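Side-chain contacts in ribonucleoside-diphosphate reductase, alpha chain (Actinobacillus ureae ATCC 25976, PDB 6DQX), which probably catalyses reduction of ribonucleoside diphosphates to their deoxy forms as the catalytic subunit of a class Id ribonucleotide reductase: residues H216-S221 / R230-K235; G44-G49 / P90-F95; D260-K265 / I278-S283; N296-D301 / L357-I362; E471-L474 / S479-H482. All coordinates share one frame; numbering follows the deposited sequence.

Interaction 1 (H216-S221 / R230-K235). With EDO (1,2-ethanediol), chain G.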
# COMPACT_ATOMS: atom_id res chain seq x y z
N HIS A 216 -0.51 -31.29 -11.08
CA HIS A 216 -0.78 -32.52 -11.81
C HIS A 216 -1.86 -33.36 -11.11
O HIS A 216 -2.87 -33.70 -11.72
CB HIS A 216 0.52 -33.34 -11.96
CG HIS A 216 0.34 -34.68 -12.62
ND1 HIS A 216 0.13 -34.82 -13.97
CD2 HIS A 216 0.33 -35.93 -12.10
CE1 HIS A 216 0.01 -36.10 -14.26
NE2 HIS A 216 0.12 -36.80 -13.15
N ASP A 217 -1.66 -33.64 -9.82
CA ASP A 217 -2.60 -34.49 -9.06
C ASP A 217 -4.01 -33.89 -9.01
O ASP A 217 -4.99 -34.62 -9.14
CB ASP A 217 -2.07 -34.77 -7.64
CG ASP A 217 -0.85 -35.65 -7.63
OD1 ASP A 217 -0.61 -36.39 -8.60
OD2 ASP A 217 -0.12 -35.63 -6.61
N TRP A 218 -4.11 -32.57 -8.86
CA TRP A 218 -5.39 -31.85 -8.90
C TRP A 218 -6.10 -32.09 -10.23
O TRP A 218 -7.30 -32.44 -10.26
CB TRP A 218 -5.21 -30.34 -8.65
CG TRP A 218 -6.50 -29.63 -8.39
CD1 TRP A 218 -7.03 -29.34 -7.17
CD2 TRP A 218 -7.43 -29.13 -9.36
NE1 TRP A 218 -8.23 -28.70 -7.32
CE2 TRP A 218 -8.51 -28.56 -8.65
CE3 TRP A 218 -7.47 -29.12 -10.76
CZ2 TRP A 218 -9.60 -27.98 -9.29
CZ3 TRP A 218 -8.55 -28.55 -11.40
CH2 TRP A 218 -9.61 -27.98 -10.66
N LEU A 219 -5.39 -31.90 -11.34
CA LEU A 219 -5.96 -32.15 -12.66
C LEU A 219 -6.32 -33.61 -12.90
O LEU A 219 -7.33 -33.87 -13.55
CB LEU A 219 -5.05 -31.68 -13.79
CG LEU A 219 -5.09 -30.21 -14.12
CD1 LEU A 219 -3.92 -29.92 -15.07
CD2 LEU A 219 -6.41 -29.77 -14.74
N GLU A 220 -5.52 -34.55 -12.39
CA GLU A 220 -5.88 -35.98 -12.51
C GLU A 220 -7.15 -36.34 -11.73
O GLU A 220 -7.96 -37.17 -12.18
CB GLU A 220 -4.73 -36.90 -12.11
CG GLU A 220 -3.56 -36.91 -13.10
CD GLU A 220 -3.94 -37.43 -14.48
OE1 GLU A 220 -4.67 -38.44 -14.57
OE2 GLU A 220 -3.51 -36.81 -15.49
N SER A 221 -7.32 -35.73 -10.56
CA SER A 221 -8.55 -35.87 -9.77
C SER A 221 -9.75 -35.31 -10.52
O SER A 221 -10.80 -35.96 -10.55
CB SER A 221 -8.39 -35.19 -8.39
OG SER A 221 -9.56 -35.31 -7.61
N ARG A 230 -14.30 -30.47 -11.27
CA ARG A 230 -14.91 -30.29 -12.58
C ARG A 230 -15.64 -28.95 -12.72
O ARG A 230 -15.47 -28.28 -13.72
CB ARG A 230 -15.81 -31.49 -12.96
CG ARG A 230 -15.01 -32.71 -13.39
CD ARG A 230 -15.84 -33.90 -13.84
NE ARG A 230 -16.64 -33.61 -15.04
CZ ARG A 230 -17.93 -33.25 -15.06
NH1 ARG A 230 -18.66 -33.11 -13.94
NH2 ARG A 230 -18.52 -33.02 -16.23
N GLN A 231 -16.42 -28.54 -11.72
CA GLN A 231 -17.10 -27.22 -11.79
C GLN A 231 -16.17 -26.02 -11.65
O GLN A 231 -16.39 -24.99 -12.28
CB GLN A 231 -18.27 -27.08 -10.77
CG GLN A 231 -19.66 -27.05 -11.43
CD GLN A 231 -19.79 -26.03 -12.57
OE1 GLN A 231 -19.15 -24.97 -12.55
NE2 GLN A 231 -20.63 -26.36 -13.57
N LEU A 232 -15.16 -26.13 -10.80
CA LEU A 232 -14.18 -25.07 -10.65
C LEU A 232 -13.39 -24.89 -11.95
O LEU A 232 -13.21 -23.78 -12.42
CB LEU A 232 -13.24 -25.39 -9.50
CG LEU A 232 -12.28 -24.28 -9.07
CD1 LEU A 232 -13.04 -23.11 -8.45
CD2 LEU A 232 -11.28 -24.82 -8.06
N TRP A 233 -12.95 -26.00 -12.54
CA TRP A 233 -12.18 -25.96 -13.78
C TRP A 233 -13.03 -25.35 -14.87
O TRP A 233 -12.56 -24.49 -15.60
CB TRP A 233 -11.71 -27.36 -14.16
CG TRP A 233 -10.81 -27.42 -15.35
CD1 TRP A 233 -11.06 -28.04 -16.54
CD2 TRP A 233 -9.49 -26.87 -15.46
NE1 TRP A 233 -9.99 -27.90 -17.39
CE2 TRP A 233 -9.01 -27.19 -16.76
CE3 TRP A 233 -8.67 -26.14 -14.60
CZ2 TRP A 233 -7.74 -26.79 -17.20
CZ3 TRP A 233 -7.41 -25.74 -15.05
CH2 TRP A 233 -6.96 -26.07 -16.34
N ALA A 234 -14.30 -25.76 -14.94
CA ALA A 234 -15.24 -25.19 -15.92
C ALA A 234 -15.37 -23.68 -15.78
O ALA A 234 -15.36 -22.96 -16.77
CB ALA A 234 -16.61 -25.85 -15.81
N LYS A 235 -15.47 -23.19 -14.55
CA LYS A 235 -15.55 -21.76 -14.29
C LYS A 235 -14.26 -21.02 -14.72
O LYS A 235 -14.32 -19.96 -15.32
CB LYS A 235 -15.86 -21.50 -12.80
CG LYS A 235 -16.10 -20.03 -12.50
CD LYS A 235 -16.47 -19.75 -11.05
CE LYS A 235 -16.65 -18.25 -10.87
NZ LYS A 235 -17.16 -17.86 -9.52
C1 EDO G . -10.32 -27.85 -4.71
O1 EDO G . -9.24 -28.74 -4.39
C2 EDO G . -9.71 -26.46 -4.72
O2 EDO G . -10.53 -25.28 -4.82
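Trp218 reaches out from helix 216-223 to meet Leu232 and Trp233 of helix 227-243, and it shows how one indole can serve two chemistries at once. From CB, the first torsion sets CG opposite the backbone N (chi1 -167°), sending the ring across to the second helix. On the pyrrole side Trp218 NE1 gives a weak hydrogen bond to O1 of a bound ethanediol, 3.1 Å away and bent to 142°; the diol probably comes from crystallisation. On the benzene side Trp218 CZ2 meets Leu232 CD2 at 3.8 Å, CH2 comes within 4.1 Å of Trp233 CB, and CZ3 ends the path 4.0 Å from Trp233 CE3.

One residue on, the Leu219 CD2 methyl sits 3.9 Å from the centroid of the Trp233 six-membered ring, 5° off the ring normal, a CH-pi contact over the face. Trp218 and Leu219 thus meet different parts of Trp233. In the chain these successive helices link strands 209-213 and 247-249 of the barrel, and Leu219 also touches helix 532-544. Cohesion between the segments is therefore apolar and dispersive, neither indole N-H being used across the contact: that of Trp233 goes to Asn536 OD1 and that of Trp218 only weakly to the diol.

Interaction 2 (G44-G49 / P90-F95)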
# COMPACT_ATOMS: atom_id res chain seq x y z
N GLY A 44 9.69 6.72 -27.36
CA GLY A 44 9.56 5.82 -26.22
C GLY A 44 10.75 5.76 -25.26
O GLY A 44 10.57 5.87 -24.05
N TYR A 45 11.95 5.55 -25.80
CA TYR A 45 13.10 5.08 -25.00
C TYR A 45 14.29 5.99 -24.88
O TYR A 45 14.99 5.93 -23.87
CB TYR A 45 13.63 3.73 -25.52
CG TYR A 45 12.59 2.64 -25.73
CD1 TYR A 45 11.41 2.58 -24.99
CD2 TYR A 45 12.83 1.62 -26.65
CE1 TYR A 45 10.46 1.59 -25.21
CE2 TYR A 45 11.90 0.61 -26.85
CZ TYR A 45 10.72 0.61 -26.14
OH TYR A 45 9.79 -0.38 -26.35
N LEU A 46 14.54 6.82 -25.89
CA LEU A 46 15.77 7.61 -25.94
C LEU A 46 15.57 8.95 -25.25
O LEU A 46 14.51 9.56 -25.40
CB LEU A 46 16.18 7.88 -27.39
CG LEU A 46 16.48 6.63 -28.22
CD1 LEU A 46 16.72 7.03 -29.66
CD2 LEU A 46 17.68 5.89 -27.65
N LEU A 47 16.58 9.39 -24.52
CA LEU A 47 16.58 10.74 -23.97
C LEU A 47 16.67 11.76 -25.11
O LEU A 47 17.34 11.51 -26.11
CB LEU A 47 17.73 10.92 -22.98
CG LEU A 47 17.43 10.27 -21.61
CD1 LEU A 47 18.71 10.07 -20.82
CD2 LEU A 47 16.43 11.09 -20.80
N GLU A 48 15.96 12.88 -24.95
CA GLU A 48 16.04 13.99 -25.90
C GLU A 48 17.50 14.27 -26.19
O GLU A 48 18.32 14.31 -25.27
CB GLU A 48 15.33 15.23 -25.34
CG GLU A 48 15.57 16.53 -26.12
CD GLU A 48 14.66 17.66 -25.66
OE1 GLU A 48 13.45 17.63 -25.99
OE2 GLU A 48 15.15 18.57 -24.96
N GLY A 49 17.84 14.41 -27.46
CA GLY A 49 19.22 14.66 -27.88
C GLY A 49 20.16 13.46 -27.95
O GLY A 49 21.37 13.66 -28.05
N PRO A 90 13.81 -1.96 -21.06
CA PRO A 90 14.62 -1.44 -19.95
C PRO A 90 16.10 -1.23 -20.28
O PRO A 90 16.71 -0.30 -19.78
CB PRO A 90 14.44 -2.50 -18.85
CG PRO A 90 13.12 -3.14 -19.16
CD PRO A 90 13.10 -3.20 -20.66
N ILE A 91 16.68 -2.09 -21.12
CA ILE A 91 18.07 -1.93 -21.54
C ILE A 91 18.21 -0.69 -22.45
O ILE A 91 19.10 0.15 -22.23
CB ILE A 91 18.58 -3.23 -22.22
CG1 ILE A 91 18.74 -4.31 -21.14
CG2 ILE A 91 19.88 -2.99 -22.99
CD1 ILE A 91 18.86 -5.75 -21.63
N TRP A 92 17.34 -0.57 -23.44
CA TRP A 92 17.32 0.62 -24.32
C TRP A 92 17.18 1.87 -23.47
O TRP A 92 17.87 2.88 -23.71
CB TRP A 92 16.14 0.59 -25.30
CG TRP A 92 16.41 -0.07 -26.60
CD1 TRP A 92 15.96 -1.30 -27.00
CD2 TRP A 92 17.16 0.46 -27.70
NE1 TRP A 92 16.41 -1.58 -28.28
CE2 TRP A 92 17.14 -0.51 -28.73
CE3 TRP A 92 17.85 1.66 -27.91
CZ2 TRP A 92 17.79 -0.32 -29.95
CZ3 TRP A 92 18.48 1.85 -29.14
CH2 TRP A 92 18.45 0.87 -30.13
N SER A 93 16.29 1.81 -22.49
CA SER A 93 15.98 3.01 -21.67
C SER A 93 17.08 3.40 -20.69
O SER A 93 17.39 4.61 -20.55
CB SER A 93 14.65 2.85 -20.95
OG SER A 93 13.59 2.77 -21.88
N ASN A 94 17.66 2.40 -20.01
CA ASN A 94 18.42 2.62 -18.79
C ASN A 94 19.83 2.08 -18.75
O ASN A 94 20.59 2.48 -17.88
CB ASN A 94 17.64 2.02 -17.59
CG ASN A 94 16.18 2.48 -17.53
OD1 ASN A 94 15.29 1.69 -17.20
ND2 ASN A 94 15.92 3.76 -17.87
N PHE A 95 20.21 1.13 -19.62
CA PHE A 95 21.54 0.52 -19.49
C PHE A 95 22.67 1.54 -19.64
O PHE A 95 22.70 2.31 -20.60
CB PHE A 95 21.73 -0.63 -20.51
CG PHE A 95 23.07 -1.30 -20.41
CD1 PHE A 95 23.41 -2.04 -19.30
CD2 PHE A 95 24.01 -1.19 -21.43
CE1 PHE A 95 24.65 -2.66 -19.19
CE2 PHE A 95 25.26 -1.80 -21.33
CZ PHE A 95 25.57 -2.55 -20.23
O HOH W 1 17.82 5.87 -23.29
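The rings of Tyr45 and Trp92 lie obliquely together, the tyrosine ring centroid 5.7 Å from that of the indole five-membered ring and the planes inclined at 31°. What reaches the phenol ring most closely is the stem of the tryptophan: Trp92 CB stands 3.7 Å from Tyr45 CD2. Ser93 OG, also slanting in, lies 3.8 Å from Tyr45 CB. Around the indole, Leu46 adds a methyl, with CD2 at 4.2 Å from Trp92 CE3.

Tyr45 and Leu46 belong to the loop between helices 35-44 and 52-67, so the contact joins that loop to helix 89-94. With CG beside the backbone N (chi1 -50°), the tyrosine ring lies against the end of helix 89-94, while Ser419 and Ile423 of helix 418-423 also touch it. Ser93 OG is bonded back to Ser89 O within its own helix, so it meets the tyrosine as a filler rather than as a polar partner.

A water supplies the polar link, within donating distance of Tyr45 O (2.9 Å) and of Trp92 O (3.0 Å), although it has more acceptors around it than protons to give. Cohesion here thus combines van der Waals contact of side chains with a probably shared water between backbone carbonyls, without a direct hydrogen bond.

Interaction 3 (D260-K265 / I278-S283)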
# COMPACT_ATOMS: atom_id res chain seq x y z
N ASP A 260 19.01 -28.61 -12.28
CA ASP A 260 19.41 -29.44 -11.14
C ASP A 260 19.74 -28.63 -9.88
O ASP A 260 19.38 -29.05 -8.76
CB ASP A 260 20.60 -30.33 -11.48
CG ASP A 260 20.24 -31.47 -12.45
OD1 ASP A 260 19.07 -31.67 -12.82
OD2 ASP A 260 21.20 -32.14 -12.87
N VAL A 261 20.42 -27.50 -10.04
CA VAL A 261 20.81 -26.69 -8.87
C VAL A 261 19.62 -26.31 -8.00
O VAL A 261 19.73 -26.32 -6.77
CB VAL A 261 21.62 -25.43 -9.26
CG1 VAL A 261 20.80 -24.48 -10.12
CG2 VAL A 261 22.14 -24.71 -8.01
N TYR A 262 18.47 -26.00 -8.61
CA TYR A 262 17.31 -25.62 -7.82
C TYR A 262 16.65 -26.83 -7.18
O TYR A 262 16.15 -26.73 -6.06
CB TYR A 262 16.31 -24.83 -8.65
CG TYR A 262 16.76 -23.43 -9.07
CD1 TYR A 262 17.77 -22.74 -8.38
CD2 TYR A 262 16.13 -22.77 -10.11
CE1 TYR A 262 18.15 -21.45 -8.74
CE2 TYR A 262 16.50 -21.48 -10.49
CZ TYR A 262 17.50 -20.82 -9.79
OH TYR A 262 17.84 -19.53 -10.10
N LYS A 263 16.68 -27.97 -7.86
CA LYS A 263 16.21 -29.21 -7.28
C LYS A 263 17.07 -29.63 -6.10
O LYS A 263 16.56 -30.07 -5.06
CB LYS A 263 16.19 -30.32 -8.34
CG LYS A 263 15.14 -30.11 -9.41
CD LYS A 263 15.18 -31.21 -10.44
CE LYS A 263 14.06 -31.00 -11.44
NZ LYS A 263 14.13 -32.05 -12.47
N ASP A 264 18.38 -29.50 -6.27
CA ASP A 264 19.37 -29.90 -5.26
C ASP A 264 19.22 -29.12 -3.95
O ASP A 264 19.58 -29.62 -2.87
CB ASP A 264 20.80 -29.63 -5.76
CG ASP A 264 21.24 -30.58 -6.90
OD1 ASP A 264 20.62 -31.63 -7.15
OD2 ASP A 264 22.24 -30.23 -7.57
N LYS A 265 18.74 -27.88 -4.07
CA LYS A 265 18.67 -26.94 -2.96
C LYS A 265 17.23 -26.58 -2.55
O LYS A 265 17.02 -25.63 -1.77
CB LYS A 265 19.51 -25.71 -3.34
CG LYS A 265 21.01 -26.04 -3.39
CD LYS A 265 21.88 -24.93 -3.94
CE LYS A 265 23.36 -25.33 -3.86
NZ LYS A 265 24.29 -24.19 -4.06
N ILE A 278 8.85 -16.59 -17.15
CA ILE A 278 9.91 -16.75 -16.15
C ILE A 278 9.61 -17.93 -15.24
O ILE A 278 8.46 -18.20 -14.90
CB ILE A 278 10.08 -15.44 -15.33
CG1 ILE A 278 10.50 -14.30 -16.29
CG2 ILE A 278 11.08 -15.61 -14.20
CD1 ILE A 278 11.89 -14.45 -16.89
N MET A 279 10.67 -18.65 -14.84
CA MET A 279 10.56 -19.85 -13.98
C MET A 279 11.71 -19.82 -12.99
O MET A 279 12.70 -20.55 -13.14
CB MET A 279 10.58 -21.14 -14.82
CG MET A 279 9.49 -21.20 -15.88
SD MET A 279 7.94 -21.59 -15.11
CE MET A 279 6.73 -20.88 -16.22
N LEU A 280 11.57 -18.97 -11.96
CA LEU A 280 12.65 -18.76 -11.00
C LEU A 280 12.07 -18.81 -9.58
O LEU A 280 10.87 -18.54 -9.39
CB LEU A 280 13.33 -17.42 -11.22
CG LEU A 280 14.01 -17.23 -12.57
CD1 LEU A 280 14.45 -15.78 -12.73
CD2 LEU A 280 15.21 -18.17 -12.68
N PRO A 281 12.90 -19.19 -8.60
CA PRO A 281 12.43 -19.36 -7.23
C PRO A 281 12.40 -18.03 -6.49
O PRO A 281 13.32 -17.21 -6.63
CB PRO A 281 13.48 -20.28 -6.62
CG PRO A 281 14.74 -19.99 -7.36
CD PRO A 281 14.26 -19.74 -8.78
N SER A 282 11.33 -17.81 -5.73
CA SER A 282 11.23 -16.67 -4.83
C SER A 282 11.01 -17.22 -3.42
O SER A 282 10.59 -18.36 -3.26
CB SER A 282 10.12 -15.72 -5.26
OG SER A 282 8.91 -16.42 -5.46
N SER A 283 11.35 -16.42 -2.40
CA SER A 283 11.28 -16.91 -1.02
C SER A 283 11.16 -15.72 -0.08
O SER A 283 11.18 -14.59 -0.51
CB SER A 283 12.56 -17.66 -0.66
OG SER A 283 13.63 -16.75 -0.71
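Leu280 is the first residue of 278-283 to meet Tyr262, and it comes in at the ring's edge: its CD2 methyl lies near the ring plane, 3.9 Å from Tyr262 OH and 4.2 Å from Tyr262 CE2. Its neighbour Pro281 approaches quite differently, over a face. Pro281 CG stands 3.8 Å from the Tyr262 ring centroid, 12° off the normal, in a CH-pi contact, and the two side chains cross at about a right angle. Pro281 CD lies toward the phenolic end, packing tightly at 3.3 Å from Tyr262 CE2. Two consecutive residues thus hold one aromatic ring from two directions, the leucine limiting its edge and the proline its face.

A chi1 of -69° directs the tyrosine ring off helix 260-264 toward the extended chain. The hydroxyl is not left to the apolar neighbours, for Thr409 OG1 pairs with it by a hydrogen bond.

Segment 278-283 belongs to the loop between helix 260-264 and strand 288-296, whose Phe288 touches Leu280. Helix 334-343 closes in as well, with Phe339 against both Tyr262 and Leu280, and His343 against Pro281 and the tyrosine ring.

Interaction 4 (N296-D301 / L357-I362)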
# COMPACT_ATOMS: atom_id res chain seq x y z
N ASN A 296 17.21 -12.84 -33.32
CA ASN A 296 16.29 -12.73 -34.44
C ASN A 296 16.44 -13.98 -35.29
O ASN A 296 17.40 -14.11 -36.06
CB ASN A 296 16.64 -11.51 -35.29
CG ASN A 296 15.63 -11.23 -36.37
OD1 ASN A 296 14.70 -11.99 -36.58
ND2 ASN A 296 15.86 -10.15 -37.13
N LEU A 297 15.46 -14.87 -35.16
CA LEU A 297 15.49 -16.15 -35.90
C LEU A 297 15.36 -16.01 -37.41
O LEU A 297 15.71 -16.95 -38.14
CB LEU A 297 14.42 -17.08 -35.38
CG LEU A 297 14.47 -17.40 -33.89
CD1 LEU A 297 13.45 -18.45 -33.54
CD2 LEU A 297 15.84 -17.82 -33.39
N LEU A 298 14.88 -14.85 -37.90
CA LEU A 298 14.87 -14.62 -39.35
C LEU A 298 16.24 -14.90 -39.96
O LEU A 298 16.35 -15.40 -41.10
CB LEU A 298 14.44 -13.19 -39.67
CG LEU A 298 14.47 -12.75 -41.15
CD1 LEU A 298 13.62 -13.69 -41.98
CD2 LEU A 298 13.95 -11.32 -41.27
N TYR A 299 17.30 -14.57 -39.22
CA TYR A 299 18.66 -14.73 -39.70
C TYR A 299 19.39 -15.93 -39.13
O TYR A 299 20.62 -15.95 -39.14
CB TYR A 299 19.42 -13.41 -39.44
CG TYR A 299 18.80 -12.23 -40.13
CD1 TYR A 299 18.58 -12.24 -41.52
CD2 TYR A 299 18.42 -11.08 -39.42
CE1 TYR A 299 17.99 -11.16 -42.16
CE2 TYR A 299 17.82 -10.00 -40.06
CZ TYR A 299 17.63 -10.03 -41.42
OH TYR A 299 17.05 -8.95 -42.06
N PHE A 300 18.66 -16.93 -38.65
CA PHE A 300 19.28 -18.13 -38.05
C PHE A 300 20.39 -18.71 -38.93
O PHE A 300 21.49 -19.00 -38.44
CB PHE A 300 18.24 -19.21 -37.75
CG PHE A 300 18.83 -20.48 -37.21
CD1 PHE A 300 19.34 -20.53 -35.91
CD2 PHE A 300 18.91 -21.62 -38.00
CE1 PHE A 300 19.92 -21.69 -35.42
CE2 PHE A 300 19.48 -22.78 -37.50
CZ PHE A 300 19.98 -22.82 -36.21
N ASP A 301 20.10 -18.85 -40.21
CA ASP A 301 21.06 -19.47 -41.13
C ASP A 301 22.31 -18.62 -41.36
O ASP A 301 23.35 -19.15 -41.78
CB ASP A 301 20.37 -19.89 -42.43
CG ASP A 301 19.48 -21.09 -42.21
OD1 ASP A 301 19.96 -22.00 -41.52
OD2 ASP A 301 18.32 -21.14 -42.69
N LEU A 357 10.27 -19.13 -40.86
CA LEU A 357 9.54 -20.18 -41.59
C LEU A 357 9.06 -19.67 -42.93
O LEU A 357 9.23 -20.35 -43.95
CB LEU A 357 8.38 -20.73 -40.78
CG LEU A 357 8.80 -21.47 -39.52
CD1 LEU A 357 7.57 -21.92 -38.79
CD2 LEU A 357 9.73 -22.65 -39.80
N GLN A 358 8.52 -18.45 -42.94
CA GLN A 358 8.04 -17.87 -44.21
C GLN A 358 9.14 -17.56 -45.19
O GLN A 358 8.95 -17.75 -46.41
CB GLN A 358 7.13 -16.66 -43.96
CG GLN A 358 5.78 -17.09 -43.40
CD GLN A 358 4.86 -15.91 -43.14
OE1 GLN A 358 5.31 -14.78 -43.08
NE2 GLN A 358 3.57 -16.17 -42.99
N ALA A 359 10.31 -17.14 -44.70
CA ALA A 359 11.45 -16.89 -45.58
C ALA A 359 11.90 -18.17 -46.28
O ALA A 359 12.53 -18.09 -47.34
CB ALA A 359 12.62 -16.29 -44.81
N ASN A 360 11.64 -19.31 -45.65
CA ASN A 360 11.97 -20.63 -46.20
C ASN A 360 10.81 -21.38 -46.82
O ASN A 360 10.95 -22.57 -47.15
CB ASN A 360 12.64 -21.46 -45.10
CG ASN A 360 14.03 -20.97 -44.81
OD1 ASN A 360 14.98 -21.39 -45.48
ND2 ASN A 360 14.17 -20.06 -43.84
N ASN A 361 9.70 -20.69 -47.04
CA ASN A 361 8.50 -21.26 -47.60
C ASN A 361 8.00 -22.50 -46.85
O ASN A 361 7.59 -23.50 -47.43
CB ASN A 361 8.72 -21.57 -49.09
CG ASN A 361 7.42 -21.71 -49.84
OD1 ASN A 361 6.50 -20.92 -49.62
ND2 ASN A 361 7.34 -22.69 -50.72
N ILE A 362 8.02 -22.41 -45.52
CA ILE A 362 7.59 -23.50 -44.64
C ILE A 362 6.33 -23.04 -43.94
O ILE A 362 6.31 -21.93 -43.37
CB ILE A 362 8.66 -23.85 -43.58
CG1 ILE A 362 9.95 -24.35 -44.24
CG2 ILE A 362 8.12 -24.87 -42.58
CD1 ILE A 362 11.18 -24.41 -43.35
O HOH W 2 16.94 -19.20 -43.83
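Asp301 OD2, facing Asn360 across the contact, is gripped twice: a water donates to it at 2.6 Å, and Tyr356 OH is hydrogen-bonded to it as well. The same water accepts from Asn360 ND2 at 2.9 Å, bridging the two side chains, whose closest direct approach is 4.4 Å between Asp301 OD2 and Asn360 OD1. Asn360 ND2 is further held by the carbonyl O of Tyr356, so that residue serves both ends of the bridge, while the other carboxylate oxygen, Asp301 OD1, forms a salt bridge with Lys304.

Asn360 is placed by the end of its helix. Helix 353-359 closes in a Schellman motif, Ile362 N bonding to Leu357 O and Asn361 N to Gln358 O, with Asn361 at positive phi as the C-prime residue. The facing segment leaves strand 288-296 through an Asx turn, in which Leu298 N reaches Asn296 OD1 at 3.2 Å from above the carbonyl plane. It then enters helix 300-303 with Tyr299 at the N-cap position.

Beside the bridge lies a small apolar touch. Leu298, extended away from its amide nitrogen (chi1 176°), brings CD1 to 4.0 Å from Ala359 CB, and Phe454 of helix 453-461 touches both residues.

Interaction 5 (E471-L474 / S479-H482)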
# COMPACT_ATOMS: atom_id res chain seq x y z
N GLU A 471 -6.54 -4.88 -51.02
CA GLU A 471 -7.79 -4.49 -50.36
C GLU A 471 -8.64 -5.71 -50.01
O GLU A 471 -9.27 -5.73 -48.95
CB GLU A 471 -8.60 -3.48 -51.20
CG GLU A 471 -9.84 -2.97 -50.48
CD GLU A 471 -10.64 -1.96 -51.29
OE1 GLU A 471 -11.24 -2.37 -52.31
OE2 GLU A 471 -10.66 -0.78 -50.90
N SER A 472 -8.66 -6.71 -50.88
CA SER A 472 -9.38 -7.95 -50.62
C SER A 472 -8.84 -8.66 -49.36
O SER A 472 -9.61 -9.19 -48.56
CB SER A 472 -9.28 -8.90 -51.81
OG SER A 472 -10.10 -10.02 -51.62
N ILE A 473 -7.52 -8.64 -49.22
CA ILE A 473 -6.83 -9.20 -48.04
C ILE A 473 -7.20 -8.40 -46.77
O ILE A 473 -7.58 -8.99 -45.76
CB ILE A 473 -5.30 -9.27 -48.27
CG1 ILE A 473 -4.99 -10.24 -49.42
CG2 ILE A 473 -4.56 -9.72 -47.00
CD1 ILE A 473 -3.59 -10.14 -49.97
N LEU A 474 -7.12 -7.08 -46.83
CA LEU A 474 -7.55 -6.23 -45.71
C LEU A 474 -9.02 -6.48 -45.30
O LEU A 474 -9.31 -6.60 -44.10
CB LEU A 474 -7.36 -4.76 -46.06
CG LEU A 474 -7.65 -3.72 -44.98
CD1 LEU A 474 -6.82 -3.93 -43.72
CD2 LEU A 474 -7.39 -2.35 -45.57
N SER A 479 -6.32 -12.22 -44.35
CA SER A 479 -6.24 -13.59 -44.85
C SER A 479 -6.05 -13.59 -46.37
O SER A 479 -6.49 -12.67 -47.04
CB SER A 479 -7.51 -14.36 -44.49
OG SER A 479 -7.52 -15.66 -45.06
N VAL A 480 -5.41 -14.65 -46.88
CA VAL A 480 -5.31 -14.92 -48.32
C VAL A 480 -6.04 -16.19 -48.73
O VAL A 480 -5.95 -16.60 -49.89
CB VAL A 480 -3.83 -15.00 -48.81
CG1 VAL A 480 -3.11 -13.70 -48.53
CG2 VAL A 480 -3.08 -16.17 -48.19
N GLN A 481 -6.78 -16.82 -47.81
CA GLN A 481 -7.38 -18.13 -48.07
C GLN A 481 -8.48 -18.05 -49.14
O GLN A 481 -8.73 -19.03 -49.86
CB GLN A 481 -7.94 -18.77 -46.77
CG GLN A 481 -6.91 -18.97 -45.65
CD GLN A 481 -5.69 -19.75 -46.10
OE1 GLN A 481 -5.81 -20.90 -46.50
NE2 GLN A 481 -4.52 -19.12 -46.07
N HIS A 482 -9.12 -16.88 -49.23
CA HIS A 482 -10.12 -16.60 -50.27
C HIS A 482 -9.56 -16.50 -51.71
O HIS A 482 -10.32 -16.66 -52.66
CB HIS A 482 -10.88 -15.31 -49.92
CG HIS A 482 -10.05 -14.06 -50.03
ND1 HIS A 482 -9.23 -13.62 -49.02
CD2 HIS A 482 -9.92 -13.17 -51.05
CE1 HIS A 482 -8.62 -12.52 -49.41
NE2 HIS A 482 -9.01 -12.22 -50.63
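Ile473 and Val480 lie side by side, their side chains pointing the same way, and Ile473 CD1 comes within 3.9 Å of Val480 CG1. Both also touch Leu455 of helix 453-461, which extends the apolar patch beyond the pair. Ile473 CG2 rests 3.5 Å from Ser479 O, which CG1 also approaches, where the chain passes close to helix 467-475.

His482 comes back to the helix from a different direction. Its ring carbon CE1 lies 4.0 Å from Ile473 CA, which sits at the ring's edge near its plane, while Ser472 OG approaches the ring at a slant. The chi1 of 70° puts the imidazole between its own backbone N and carbonyl carbon, folded in over the helix. His482 NE2 gives Ser472 OG a hydrogen bond that is short, 2.6 Å, but weak, bent to 117°.

The loop itself is shaped by an ST turn, Gln481 N donating almost straight (170°) to Ser479 OG at 3.1 Å, and Glu499 OE2 is hydrogen-bonded to the same hydroxyl. The contact therefore combines apolar fit around Ile473 with a short but poorly aligned histidine-serine bond, which probably adds little directional hold.

Overall arrangement
Along the chain the contacts come in series: interaction 2 first, then 1, 3, 4 and 5. Four involve elements next in the chain to strands of the barrel's sheet. Helix 89-94 of interaction 2 follows strand 85-87, interaction 1 joins helices between parallel strands 209-213 and 247-249, interaction 3 precedes strand 288-296, and interaction 4 joins that strand's end to helix 353-359, which follows its parallel partner 347-351. Interactions 1 and 2, with centres 45 Å apart, stand on opposite sides of the chain's centre. Interaction 5 lies farther out, yet its nearest atoms are about 8 Å from interaction 4, and helix 453-461 touches both. Some contacts thus join chain neighbours, others bridge 40 or more residues.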